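Long-range contacts in DNA polymerase sliding clamp C (Sulfolobus tokodaii, PDB 3AIZ), which forms part of a ring-shaped platform through which DNA passes, tethering DNA polymerase and other processing proteins to the DNA during replication: residues E65-K70 with F111-A116; F156-G161 with I217-Q222; F15-E20 with S206-P211; R2-D7 with Y55-N60; N84-L89 with T100-Y105. All coordinates share one frame; numbering follows the deposited sequence.

Interaction 1: residues E65-K70 with F111-A116; sequences EKVGVK and FPSIVA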
# COMPACT_ATOMS: atom_id res chain seq x y z
N GLU C 65 0.98 13.84 50.77
CA GLU C 65 2.27 13.22 50.48
C GLU C 65 2.71 13.48 49.05
O GLU C 65 2.10 13.00 48.10
CB GLU C 65 2.20 11.71 50.74
CG GLU C 65 3.53 11.00 50.60
CD GLU C 65 3.45 9.54 50.99
OE1 GLU C 65 2.36 9.09 51.40
OE2 GLU C 65 4.48 8.84 50.88
N LYS C 66 3.78 14.26 48.91
CA LYS C 66 4.34 14.56 47.60
C LYS C 66 5.44 13.57 47.26
O LYS C 66 6.33 13.31 48.07
CB LYS C 66 4.91 15.98 47.56
CG LYS C 66 3.89 17.09 47.74
CD LYS C 66 4.56 18.45 47.65
CE LYS C 66 3.56 19.58 47.89
NZ LYS C 66 4.22 20.92 47.81
N VAL C 67 5.38 13.01 46.06
CA VAL C 67 6.42 12.10 45.59
C VAL C 67 6.71 12.33 44.11
O VAL C 67 5.89 12.03 43.25
CB VAL C 67 6.04 10.62 45.83
CG1 VAL C 67 4.59 10.37 45.45
CG2 VAL C 67 6.98 9.70 45.06
N GLY C 68 7.89 12.88 43.83
CA GLY C 68 8.30 13.12 42.46
C GLY C 68 8.91 11.87 41.85
O GLY C 68 9.45 11.02 42.57
N VAL C 69 8.83 11.76 40.53
CA VAL C 69 9.38 10.60 39.84
C VAL C 69 9.63 10.90 38.37
O VAL C 69 8.84 11.59 37.72
CB VAL C 69 8.44 9.38 39.95
CG1 VAL C 69 7.08 9.70 39.35
CG2 VAL C 69 9.05 8.17 39.28
N LYS C 70 10.75 10.40 37.84
CA LYS C 70 11.05 10.55 36.42
C LYS C 70 9.91 9.97 35.59
O LYS C 70 9.61 8.78 35.68
CB LYS C 70 12.37 9.85 36.08
CG LYS C 70 12.78 10.00 34.62
CD LYS C 70 14.03 9.18 34.31
CE LYS C 70 14.41 9.29 32.84
NZ LYS C 70 15.54 8.39 32.49
N PHE C 111 10.25 2.92 41.80
CA PHE C 111 11.08 4.00 41.30
C PHE C 111 11.66 4.80 42.46
O PHE C 111 10.99 5.05 43.46
CB PHE C 111 10.27 4.91 40.38
CG PHE C 111 9.55 4.18 39.29
CD1 PHE C 111 8.23 3.78 39.45
CD2 PHE C 111 10.20 3.87 38.10
CE1 PHE C 111 7.57 3.10 38.44
CE2 PHE C 111 9.54 3.19 37.09
CZ PHE C 111 8.23 2.81 37.26
N PRO C 112 12.93 5.21 42.33
CA PRO C 112 13.58 6.02 43.36
C PRO C 112 12.97 7.42 43.39
O PRO C 112 12.58 7.93 42.34
CB PRO C 112 15.03 6.10 42.88
CG PRO C 112 14.93 5.95 41.40
CD PRO C 112 13.83 4.96 41.18
N SER C 113 12.88 8.02 44.57
CA SER C 113 12.38 9.38 44.69
C SER C 113 13.43 10.38 44.26
O SER C 113 14.63 10.15 44.43
CB SER C 113 11.92 9.66 46.12
OG SER C 113 10.81 8.85 46.47
N ILE C 114 12.98 11.50 43.69
CA ILE C 114 13.88 12.55 43.24
C ILE C 114 13.40 13.91 43.72
O ILE C 114 12.25 14.05 44.15
CB ILE C 114 14.00 12.56 41.70
CG1 ILE C 114 12.61 12.66 41.07
CG2 ILE C 114 14.71 11.30 41.21
CD1 ILE C 114 12.62 12.54 39.56
N VAL C 115 14.27 14.91 43.65
CA VAL C 115 13.91 16.26 44.06
C VAL C 115 12.79 16.81 43.18
O VAL C 115 12.90 16.83 41.95
CB VAL C 115 15.11 17.22 44.03
CG1 VAL C 115 16.07 16.89 45.16
CG2 VAL C 115 15.82 17.14 42.69
N ALA C 116 11.70 17.23 43.82
CA ALA C 116 10.54 17.74 43.10
C ALA C 116 10.37 19.24 43.31
O ALA C 116 10.20 19.71 44.44
CB ALA C 116 9.29 16.99 43.53

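Interaction 2: residues F156-G161 with I217-Q222; sequences FKAEGG and IAFGSQ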
# COMPACT_ATOMS: atom_id res chain seq x y z
N PHE C 156 -6.77 30.13 16.92
CA PHE C 156 -8.08 29.86 17.49
C PHE C 156 -8.95 31.09 17.31
O PHE C 156 -8.68 32.14 17.89
CB PHE C 156 -7.97 29.50 18.97
CG PHE C 156 -7.53 28.09 19.23
CD1 PHE C 156 -6.24 27.68 18.92
CD2 PHE C 156 -8.39 27.18 19.82
CE1 PHE C 156 -5.83 26.39 19.17
CE2 PHE C 156 -7.99 25.88 20.07
CZ PHE C 156 -6.71 25.49 19.74
N LYS C 157 -10.00 30.96 16.51
CA LYS C 157 -10.88 32.09 16.23
C LYS C 157 -12.34 31.75 16.48
O LYS C 157 -12.86 30.77 15.96
CB LYS C 157 -10.68 32.58 14.79
CG LYS C 157 -11.52 33.79 14.41
CD LYS C 157 -11.01 34.42 13.13
CE LYS C 157 -11.92 35.54 12.65
NZ LYS C 157 -13.23 35.01 12.18
N ALA C 158 -13.00 32.57 17.30
CA ALA C 158 -14.41 32.38 17.59
C ALA C 158 -15.24 33.45 16.90
O ALA C 158 -15.00 34.65 17.06
CB ALA C 158 -14.65 32.40 19.09
N GLU C 159 -16.23 33.02 16.13
CA GLU C 159 -17.10 33.94 15.40
C GLU C 159 -18.53 33.40 15.31
O GLU C 159 -18.77 32.34 14.74
CB GLU C 159 -16.55 34.20 14.00
CG GLU C 159 -17.33 35.22 13.20
CD GLU C 159 -16.70 35.53 11.85
OE1 GLU C 159 -16.39 34.57 11.11
OE2 GLU C 159 -16.51 36.72 11.55
N GLY C 160 -19.47 34.14 15.89
CA GLY C 160 -20.87 33.76 15.87
C GLY C 160 -21.14 32.49 16.65
O GLY C 160 -22.10 31.77 16.37
N GLY C 161 -20.29 32.20 17.62
CA GLY C 161 -20.45 31.03 18.45
C GLY C 161 -19.77 29.80 17.88
O GLY C 161 -19.85 28.71 18.45
N ILE C 217 -12.78 24.27 25.75
CA ILE C 217 -11.83 25.15 25.09
C ILE C 217 -12.15 26.60 25.39
O ILE C 217 -13.25 27.07 25.11
CB ILE C 217 -11.87 24.95 23.56
CG1 ILE C 217 -11.87 23.46 23.22
CG2 ILE C 217 -10.70 25.67 22.90
CD1 ILE C 217 -12.15 23.17 21.76
N ALA C 218 -11.19 27.31 25.98
CA ALA C 218 -11.37 28.72 26.32
C ALA C 218 -10.14 29.53 25.95
O ALA C 218 -9.01 29.07 26.14
CB ALA C 218 -11.68 28.87 27.80
N PHE C 219 -10.35 30.73 25.42
CA PHE C 219 -9.24 31.56 24.97
C PHE C 219 -9.67 32.99 24.71
O PHE C 219 -10.85 33.33 24.80
CB PHE C 219 -8.61 30.97 23.71
CG PHE C 219 -9.52 31.01 22.51
CD1 PHE C 219 -10.35 29.94 22.23
CD2 PHE C 219 -9.56 32.12 21.68
CE1 PHE C 219 -11.19 29.96 21.13
CE2 PHE C 219 -10.40 32.15 20.58
CZ PHE C 219 -11.22 31.07 20.31
N GLY C 220 -8.70 33.83 24.38
CA GLY C 220 -8.95 35.23 24.08
C GLY C 220 -7.67 35.92 23.65
O GLY C 220 -6.58 35.36 23.81
N SER C 221 -7.79 37.12 23.11
CA SER C 221 -6.63 37.87 22.66
C SER C 221 -5.64 38.12 23.79
O SER C 221 -6.02 38.57 24.87
CB SER C 221 -7.06 39.20 22.04
OG SER C 221 -5.93 39.98 21.66
N GLN C 222 -4.38 37.81 23.54
CA GLN C 222 -3.30 38.09 24.48
C GLN C 222 -3.40 37.34 25.81
O GLN C 222 -2.65 37.62 26.74
CB GLN C 222 -3.20 39.60 24.74
CG GLN C 222 -2.74 40.41 23.54
CD GLN C 222 -2.77 41.90 23.81
OE1 GLN C 222 -3.50 42.37 24.68
NE2 GLN C 222 -1.96 42.65 23.06

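Interaction 3: residues F15-E20 with S206-P211; sequences FRTLEE and SKMRKP. With SO4 (sulfate ion), chain G.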
# COMPACT_ATOMS: atom_id res chain seq x y z
N PHE C 15 -0.44 10.36 31.71
CA PHE C 15 0.98 10.54 31.95
C PHE C 15 1.79 10.46 30.66
O PHE C 15 2.89 11.02 30.57
CB PHE C 15 1.47 9.50 32.96
CG PHE C 15 0.79 9.59 34.29
CD1 PHE C 15 -0.45 9.01 34.49
CD2 PHE C 15 1.38 10.27 35.35
CE1 PHE C 15 -1.09 9.10 35.71
CE2 PHE C 15 0.74 10.36 36.57
CZ PHE C 15 -0.49 9.78 36.75
N ARG C 16 1.25 9.78 29.66
CA ARG C 16 1.88 9.73 28.35
C ARG C 16 1.73 11.08 27.66
O ARG C 16 2.59 11.49 26.88
CB ARG C 16 1.26 8.61 27.51
CG ARG C 16 1.33 7.25 28.17
CD ARG C 16 0.68 6.18 27.31
NE ARG C 16 1.34 6.03 26.02
CZ ARG C 16 1.01 5.11 25.12
NH1 ARG C 16 0.03 4.25 25.37
NH2 ARG C 16 1.66 5.04 23.97
N THR C 17 0.64 11.78 27.96
CA THR C 17 0.45 13.14 27.47
C THR C 17 1.48 14.07 28.09
O THR C 17 2.10 14.88 27.39
CB THR C 17 -0.96 13.68 27.81
OG1 THR C 17 -1.95 12.89 27.15
CG2 THR C 17 -1.09 15.13 27.36
N LEU C 18 1.67 13.94 29.40
CA LEU C 18 2.60 14.79 30.13
C LEU C 18 4.04 14.64 29.64
O LEU C 18 4.83 15.59 29.72
CB LEU C 18 2.52 14.52 31.63
CG LEU C 18 1.20 14.87 32.32
CD1 LEU C 18 1.23 14.46 33.78
CD2 LEU C 18 0.91 16.35 32.18
N GLU C 19 4.39 13.46 29.15
CA GLU C 19 5.73 13.22 28.63
C GLU C 19 6.10 14.23 27.55
O GLU C 19 7.27 14.58 27.38
CB GLU C 19 5.85 11.80 28.06
CG GLU C 19 6.11 10.73 29.10
CD GLU C 19 6.29 9.35 28.48
OE1 GLU C 19 5.55 9.03 27.53
OE2 GLU C 19 7.18 8.60 28.94
N GLU C 20 5.09 14.69 26.82
CA GLU C 20 5.29 15.64 25.74
C GLU C 20 5.74 17.01 26.26
O GLU C 20 6.31 17.80 25.53
CB GLU C 20 4.01 15.80 24.92
CG GLU C 20 3.45 14.50 24.36
CD GLU C 20 4.25 13.97 23.18
OE1 GLU C 20 5.20 14.66 22.74
OE2 GLU C 20 3.92 12.87 22.68
N SER C 206 -3.27 15.59 22.46
CA SER C 206 -4.18 14.67 21.78
C SER C 206 -4.30 13.31 22.47
O SER C 206 -5.34 12.66 22.40
CB SER C 206 -3.76 14.49 20.32
OG SER C 206 -2.40 14.09 20.22
N LYS C 207 -3.23 12.88 23.14
CA LYS C 207 -3.25 11.59 23.83
C LYS C 207 -4.12 11.60 25.09
O LYS C 207 -4.03 10.70 25.91
CB LYS C 207 -1.83 11.12 24.15
CG LYS C 207 -1.19 10.29 23.04
CD LYS C 207 0.21 9.82 23.41
CE LYS C 207 1.27 10.83 23.01
NZ LYS C 207 1.08 12.15 23.66
N MET C 208 -4.94 12.64 25.22
CA MET C 208 -5.93 12.69 26.30
C MET C 208 -7.24 12.08 25.82
O MET C 208 -8.22 12.01 26.57
CB MET C 208 -6.16 14.14 26.75
CG MET C 208 -5.02 14.74 27.55
SD MET C 208 -4.78 13.96 29.16
CE MET C 208 -6.43 14.12 29.85
N ARG C 209 -7.25 11.63 24.57
CA ARG C 209 -8.43 11.03 23.95
C ARG C 209 -9.15 10.04 24.85
O ARG C 209 -10.31 10.26 25.22
CB ARG C 209 -8.03 10.33 22.64
CG ARG C 209 -9.14 9.51 22.02
CD ARG C 209 -8.62 8.74 20.81
NE ARG C 209 -7.85 9.60 19.92
CZ ARG C 209 -8.39 10.33 18.94
NH1 ARG C 209 -7.61 11.09 18.19
NH2 ARG C 209 -9.70 10.28 18.72
N LYS C 210 -8.47 8.96 25.21
CA LYS C 210 -9.09 7.89 26.00
C LYS C 210 -9.60 8.34 27.37
O LYS C 210 -10.77 8.15 27.69
CB LYS C 210 -8.12 6.71 26.15
CG LYS C 210 -7.81 5.99 24.85
CD LYS C 210 -6.83 4.85 25.07
CE LYS C 210 -7.31 3.91 26.15
NZ LYS C 210 -8.65 3.32 25.83
N PRO C 211 -8.72 8.95 28.19
CA PRO C 211 -9.09 9.32 29.56
C PRO C 211 -10.22 10.35 29.62
O PRO C 211 -11.08 10.26 30.50
CB PRO C 211 -7.81 9.93 30.13
CG PRO C 211 -6.72 9.46 29.23
CD PRO C 211 -7.33 9.33 27.88
S SO4 G . 4.01 7.65 23.28
O1 SO4 G . 4.09 9.10 23.17
O2 SO4 G . 3.96 7.27 24.70
O3 SO4 G . 2.80 7.18 22.61
O4 SO4 G . 5.18 7.05 22.66

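Interaction 4: residues R2-D7 with Y55-N60; sequences RVKVID and YFEEYN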
# COMPACT_ATOMS: atom_id res chain seq x y z
N ARG C 2 -2.04 4.67 49.70
CA ARG C 2 -2.36 3.52 48.86
C ARG C 2 -3.59 3.80 48.00
O ARG C 2 -4.68 4.06 48.52
CB ARG C 2 -2.59 2.27 49.72
CG ARG C 2 -2.82 1.00 48.93
CD ARG C 2 -2.97 -0.20 49.84
NE ARG C 2 -3.17 -1.44 49.10
CZ ARG C 2 -4.36 -1.90 48.71
NH1 ARG C 2 -4.44 -3.04 48.03
NH2 ARG C 2 -5.46 -1.21 48.98
N VAL C 3 -3.41 3.74 46.69
CA VAL C 3 -4.47 4.07 45.74
C VAL C 3 -4.64 2.98 44.69
O VAL C 3 -3.67 2.35 44.28
CB VAL C 3 -4.19 5.42 45.05
CG1 VAL C 3 -5.19 5.68 43.95
CG2 VAL C 3 -4.20 6.56 46.07
N LYS C 4 -5.88 2.76 44.25
CA LYS C 4 -6.17 1.73 43.26
C LYS C 4 -7.00 2.26 42.09
O LYS C 4 -8.06 2.86 42.29
CB LYS C 4 -6.89 0.55 43.92
CG LYS C 4 -7.32 -0.54 42.94
CD LYS C 4 -8.13 -1.62 43.63
CE LYS C 4 -8.55 -2.70 42.65
NZ LYS C 4 -9.33 -3.78 43.31
N VAL C 5 -6.51 2.02 40.88
CA VAL C 5 -7.21 2.42 39.67
C VAL C 5 -7.71 1.20 38.92
O VAL C 5 -6.99 0.21 38.79
CB VAL C 5 -6.30 3.23 38.73
CG1 VAL C 5 -7.02 3.54 37.42
CG2 VAL C 5 -5.83 4.50 39.40
N ILE C 6 -8.95 1.26 38.43
CA ILE C 6 -9.50 0.14 37.67
C ILE C 6 -9.16 0.25 36.18
O ILE C 6 -8.45 -0.60 35.64
CB ILE C 6 -11.03 0.03 37.85
CG1 ILE C 6 -11.36 -0.35 39.29
CG2 ILE C 6 -11.60 -1.00 36.89
CD1 ILE C 6 -12.84 -0.52 39.56
N ASP C 7 -9.67 1.29 35.52
CA ASP C 7 -9.36 1.51 34.11
C ASP C 7 -7.97 2.12 33.97
O ASP C 7 -7.83 3.30 33.63
CB ASP C 7 -10.40 2.41 33.46
CG ASP C 7 -10.22 2.53 31.96
OD1 ASP C 7 -9.25 1.95 31.42
OD2 ASP C 7 -11.05 3.21 31.31
N TYR C 55 -12.45 9.27 41.66
CA TYR C 55 -11.97 8.71 40.40
C TYR C 55 -11.44 7.30 40.62
O TYR C 55 -11.56 6.44 39.75
CB TYR C 55 -10.88 9.60 39.81
CG TYR C 55 -10.26 9.07 38.54
CD1 TYR C 55 -10.75 9.45 37.29
CD2 TYR C 55 -9.18 8.20 38.57
CE1 TYR C 55 -10.19 8.97 36.13
CE2 TYR C 55 -8.61 7.71 37.41
CZ TYR C 55 -9.12 8.10 36.19
OH TYR C 55 -8.56 7.62 35.03
N PHE C 56 -10.85 7.07 41.79
CA PHE C 56 -10.28 5.78 42.12
C PHE C 56 -11.30 4.88 42.79
O PHE C 56 -12.26 5.36 43.41
CB PHE C 56 -9.08 5.96 43.06
CG PHE C 56 -8.07 6.97 42.57
CD1 PHE C 56 -7.15 6.62 41.60
CD2 PHE C 56 -8.05 8.25 43.08
CE1 PHE C 56 -6.22 7.54 41.16
CE2 PHE C 56 -7.12 9.17 42.64
CZ PHE C 56 -6.21 8.82 41.68
N GLU C 57 -11.11 3.57 42.67
CA GLU C 57 -11.95 2.61 43.37
C GLU C 57 -11.59 2.61 44.85
O GLU C 57 -12.45 2.49 45.71
CB GLU C 57 -11.78 1.21 42.79
CG GLU C 57 -12.63 0.15 43.47
CD GLU C 57 -12.30 -1.25 43.00
OE1 GLU C 57 -11.39 -1.40 42.16
OE2 GLU C 57 -12.96 -2.20 43.46
N GLU C 58 -10.29 2.76 45.13
CA GLU C 58 -9.80 2.84 46.50
C GLU C 58 -8.84 4.02 46.63
O GLU C 58 -7.92 4.16 45.84
CB GLU C 58 -9.11 1.55 46.91
CG GLU C 58 -10.01 0.32 46.93
CD GLU C 58 -9.28 -0.94 47.33
OE1 GLU C 58 -8.07 -0.86 47.64
OE2 GLU C 58 -9.91 -2.02 47.33
N TYR C 59 -9.07 4.85 47.64
CA TYR C 59 -8.22 6.01 47.88
C TYR C 59 -7.95 6.17 49.37
O TYR C 59 -8.83 6.55 50.14
CB TYR C 59 -8.87 7.27 47.32
CG TYR C 59 -7.93 8.46 47.22
CD1 TYR C 59 -7.16 8.66 46.09
CD2 TYR C 59 -7.82 9.37 48.27
CE1 TYR C 59 -6.30 9.74 45.99
CE2 TYR C 59 -6.96 10.45 48.18
CZ TYR C 59 -6.21 10.63 47.04
OH TYR C 59 -5.35 11.70 46.94
N ASN C 60 -6.72 5.87 49.78
CA ASN C 60 -6.35 5.93 51.19
C ASN C 60 -5.15 6.84 51.45
O ASN C 60 -4.01 6.38 51.47
CB ASN C 60 -6.07 4.53 51.73
CG ASN C 60 -5.75 4.52 53.21
OD1 ASN C 60 -5.92 5.52 53.90
ND2 ASN C 60 -5.27 3.38 53.70

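Interaction 5: residues N84-L89 with T100-Y105; sequences NDSLYL and TLDGVY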
# COMPACT_ATOMS: atom_id res chain seq x y z
N ASN C 84 -7.62 -5.39 31.03
CA ASN C 84 -8.13 -5.95 32.28
C ASN C 84 -7.12 -5.87 33.43
O ASN C 84 -7.14 -6.70 34.35
CB ASN C 84 -8.58 -7.40 32.07
CG ASN C 84 -7.48 -8.28 31.50
OD1 ASN C 84 -6.41 -8.43 32.10
ND2 ASN C 84 -7.73 -8.86 30.33
N ASP C 85 -6.24 -4.88 33.37
CA ASP C 85 -5.26 -4.66 34.43
C ASP C 85 -5.76 -3.62 35.43
O ASP C 85 -6.24 -2.56 35.05
CB ASP C 85 -3.93 -4.19 33.85
CG ASP C 85 -2.99 -5.34 33.56
OD1 ASP C 85 -3.10 -6.38 34.24
OD2 ASP C 85 -2.12 -5.19 32.68
N SER C 86 -5.63 -3.94 36.72
CA SER C 86 -5.90 -2.97 37.77
C SER C 86 -4.57 -2.42 38.27
O SER C 86 -3.58 -3.15 38.33
CB SER C 86 -6.69 -3.61 38.91
OG SER C 86 -5.98 -4.71 39.47
N LEU C 87 -4.54 -1.14 38.63
CA LEU C 87 -3.30 -0.50 39.02
C LEU C 87 -3.29 -0.09 40.49
O LEU C 87 -4.32 0.30 41.04
CB LEU C 87 -3.02 0.71 38.13
CG LEU C 87 -1.68 1.43 38.32
CD1 LEU C 87 -1.07 1.77 36.97
CD2 LEU C 87 -1.85 2.68 39.17
N TYR C 88 -2.13 -0.19 41.12
CA TYR C 88 -1.97 0.20 42.52
C TYR C 88 -0.77 1.12 42.69
O TYR C 88 0.32 0.84 42.19
CB TYR C 88 -1.79 -1.03 43.41
CG TYR C 88 -3.00 -1.95 43.48
CD1 TYR C 88 -3.16 -2.97 42.55
CD2 TYR C 88 -3.96 -1.79 44.46
CE1 TYR C 88 -4.26 -3.82 42.61
CE2 TYR C 88 -5.06 -2.63 44.53
CZ TYR C 88 -5.21 -3.64 43.60
OH TYR C 88 -6.30 -4.48 43.66
N LEU C 89 -0.98 2.23 43.39
CA LEU C 89 0.11 3.15 43.71
C LEU C 89 0.30 3.18 45.22
O LEU C 89 -0.67 3.15 45.97
CB LEU C 89 -0.20 4.55 43.19
CG LEU C 89 -0.38 4.67 41.67
CD1 LEU C 89 -0.87 6.06 41.29
CD2 LEU C 89 0.92 4.35 40.95
N THR C 100 1.93 -1.28 41.16
CA THR C 100 1.58 -2.70 41.13
C THR C 100 0.51 -3.00 40.09
O THR C 100 -0.66 -2.68 40.30
CB THR C 100 1.10 -3.19 42.50
OG1 THR C 100 2.12 -2.95 43.48
CG2 THR C 100 0.78 -4.68 42.46
N LEU C 101 0.91 -3.60 38.98
CA LEU C 101 -0.03 -4.01 37.95
C LEU C 101 -0.59 -5.39 38.28
O LEU C 101 0.17 -6.34 38.50
CB LEU C 101 0.64 -4.01 36.58
CG LEU C 101 1.32 -2.71 36.18
CD1 LEU C 101 1.81 -2.78 34.75
CD2 LEU C 101 0.37 -1.53 36.36
N ASP C 102 -1.91 -5.51 38.31
CA ASP C 102 -2.56 -6.76 38.66
C ASP C 102 -3.52 -7.22 37.57
O ASP C 102 -4.56 -6.59 37.34
CB ASP C 102 -3.30 -6.61 39.99
CG ASP C 102 -3.77 -7.94 40.56
OD1 ASP C 102 -3.76 -8.94 39.81
OD2 ASP C 102 -4.14 -7.98 41.75
N GLY C 103 -3.16 -8.31 36.90
CA GLY C 103 -3.99 -8.87 35.85
C GLY C 103 -3.73 -10.36 35.69
O GLY C 103 -3.91 -11.13 36.63
N VAL C 104 -3.30 -10.75 34.49
CA VAL C 104 -2.93 -12.14 34.23
C VAL C 104 -1.95 -12.62 35.29
O VAL C 104 -2.03 -13.75 35.77
CB VAL C 104 -2.30 -12.30 32.84
CG1 VAL C 104 -1.83 -13.73 32.63
CG2 VAL C 104 -3.28 -11.89 31.76
N TYR C 105 -1.01 -11.74 35.65
CA TYR C 105 -0.08 -12.01 36.74
C TYR C 105 0.19 -10.72 37.49
O TYR C 105 -0.02 -9.63 36.96
CB TYR C 105 1.23 -12.59 36.19
CG TYR C 105 2.01 -11.63 35.32
CD1 TYR C 105 1.56 -11.28 34.06
CD2 TYR C 105 3.21 -11.08 35.77
CE1 TYR C 105 2.28 -10.41 33.26
CE2 TYR C 105 3.93 -10.21 34.98
CZ TYR C 105 3.46 -9.88 33.73
OH TYR C 105 4.18 -9.01 32.94

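Interaction 1: residues E65-K70 with F111-A116
Ile-114 lays its side chain against the backbone of Gly-68, Val-69 and Lys-70, where the loop that leads out of the N-terminal domain of the PCNA fold passes over strand 65-70. This strand lies at the edge of the long sheet that spans both domains, and the loop corresponds in position to the interdomain connector of PCNA proteins. From CB of Ile-114, CG1 is held between the backbone N and the carbonyl carbon (chi1 54°), which sets it 3.9 Å from Gly-68 C. The chain then runs on extended (chi2 -174°), and its tip, CD1, reaches the next peptide group, 3.6 Å from Val-69 C and close to Lys-70 N. Further along the loop Ala-116 points its CB at the glycine, where no side chain intervenes; both Ile-114 and Ala-116 also touch Glu-24 of strand 24-29. Phe-111, the last residue of strand 106-111, packs its side chain on Phe-74 and Val-77 of helix 71-78. Its base meets strand 65-70: Val-69 CG2, anti to the backbone N, approaches Phe-111 CB at 3.7 Å and comes obliquely to the ring beside CG. No hydrogen bond joins the two segments; between them there is van der Waals packing. Gly-68 CA lies 4.1 Å from Ala-116 CB.

Interaction 2: residues F156-G161 with I217-Q222
Phe-156 and Phe-219 meet in two ways at once. Phe-156 CB sits almost squarely over the centre of the Phe-219 ring, 3.8 Å from its centroid, in a CH-pi contact. Beyond CB the Phe-156 ring turns its edge to the same partner in a T-shaped pair, with centroids 5.7 Å apart and planes at 67°. Phe-219 points its CB toward strand 156-159, with CG between its backbone N and carbonyl carbon (chi1 66°). Ala-158 adds CB at 3.9 Å from Phe-219 CZ, while Ile-217 crosses Phe-156 at about a right angle and brings CG2 to CE2 at 3.9 Å. Strand 153-159 lies in a four-stranded sheet of the C-terminal domain and strand 214-220 in the long sheet that runs through both domains; the segments cross at 91°, axes 8.0 Å apart. Leu-163, Leu-225 and Phe-130 continue this apolar layer between the sheets. The two segments share no hydrogen bond or salt bridge; their fit rests on shape and buried apolar surface.

Interaction 3: residues F15-E20 with S206-P211
Thr-17 overlaps the turn at Lys-207 and Met-208: its OG1 lies 3.5 Å from Lys-207 CB and 3.6 Å from Met-208 CG, while CG2 faces the methionine from further off. Thr-17 and Met-208 cross at about a right angle, and the Thr-17 hydroxyl has its hydrogen-bond partner back in its own helix, Tyr-13 O. Along Lys-207, bends at chi3 (-89°) and chi4 (60°) bring CE and then NZ round to Glu-20, whose OE2 accepts a salt-bridge hydrogen bond of 3.1 Å from NZ on its anti side. Beside this pair, Arg-16 offers the edge of its guanidinium to a sulfate ion, probably from the crystallisation liquor. NE bonds to sulfate O2 at 3.2 Å, and NH2 to sulfate O3 at 2.8 Å. Lys-207 CE borders the same anion, 3.3 Å from O1. Two residues on from Lys-207, Arg-209 forms salt bridges to Asp-141 and Asp-144 of helix 136-149. A helix of the N-terminal domain thus abuts the turn after helix 199-203 of the C-terminal domain, within the helical layer that in PCNA rings lines the DNA channel.

Interaction 4: residues R2-D7 with Y55-N60
Arg-2 N bonds to Asn-60 O at 3.2 Å and Asn-60 N to Arg-2 O at 3.0 Å. Lys-4 N continues the pairing to Glu-58 O at 2.9 Å, and Glu-57 N returns to Lys-4 O. On the face bearing Arg-2, Lys-4 and Glu-58, Arg-2 NH2 forms a salt bridge with Glu-58 OE1 at 3.0 Å, nearly in line with the C-O bond, the two flat groups turned 40° apart. The extended Lys-4 runs beside Glu-57, with NZ in a salt bridge of 3.4 Å to its OE1. On the other face Val-3 CG1, anti to the backbone N (chi1 173°), sits over the Phe-56 ring, 3.5 Å from its centroid; Tyr-55 CD2 lies over the opposite face, and Val-5 CG2 reaches the edge. Val-3 CG2 flanks the Tyr-59 ring. Further out, Phe-11 of helix 8-18 backs Phe-56, and Thr-30 O holds the Tyr-59 hydroxyl. Such antiparallel pairing adds strand 58-60 to one margin of the N-terminal sheet of the PCNA fold.

Interaction 5: residues N84-L89 with T100-Y105
Antiparallel strand pairing joins Ser-86 to Asp-102 in the hairpin of strands 86-91 and 97-102, part of the five-stranded sheet of the N-terminal domain. Ser-86 N bonds to Asp-102 O at 2.9 Å, and Asp-102 N to Ser-86 O. The hydroxyl of Ser-86, held between its own N and carbonyl carbon (chi1 59°), reaches the same Asp-102 O at 3.2 Å, from the face of the carbonyl plane opposite to Ser-86 N. That oxygen is therefore gripped by two donors of one residue. Further on, Thr-100 N bonds to Tyr-88 O at 2.9 Å. In the PCNA fold strand 106-111 is the outermost strand of this sheet within the chain, on the side where the neighbouring subunit docks, and Asp-102 OD1 makes a salt bridge to Lys-185 of that subunit. On the same face Tyr-88 turns its ring edge to Asp-102 CB, 3.9 Å from CE1. On the other face Leu-87 CD1 packs on Leu-101 CD2 at 3.7 Å, near Leu-78 of helix 71-78. One residue before Ser-86, Asp-85 OD1 lies beside Gly-103 CA, while its OD2 is bound by Thr-82 N and Arg-107.

In the fold
From the N terminus, interaction 4 is the first to close, bringing 55-60 back to the opening strand. Interaction 1 begins next, at 65-70, and encloses interaction 5, which closes at 100-105 before the loop 111-116 completes the outer contact. Strands 2-5 and 86-91 are neighbours, so interactions 4 and 5 touch within one sheet. Interaction 3 reaches from 15-20 to 206-211: it encloses interactions 1 and 5, crosses interactions 4 and 2, and ties the N-terminal to the C-terminal domain. Interaction 2, closed last by 217-222, lies in the C-terminal domain, its centre about 38 Å from that of interaction 1; both reach the sheet that runs through both domains.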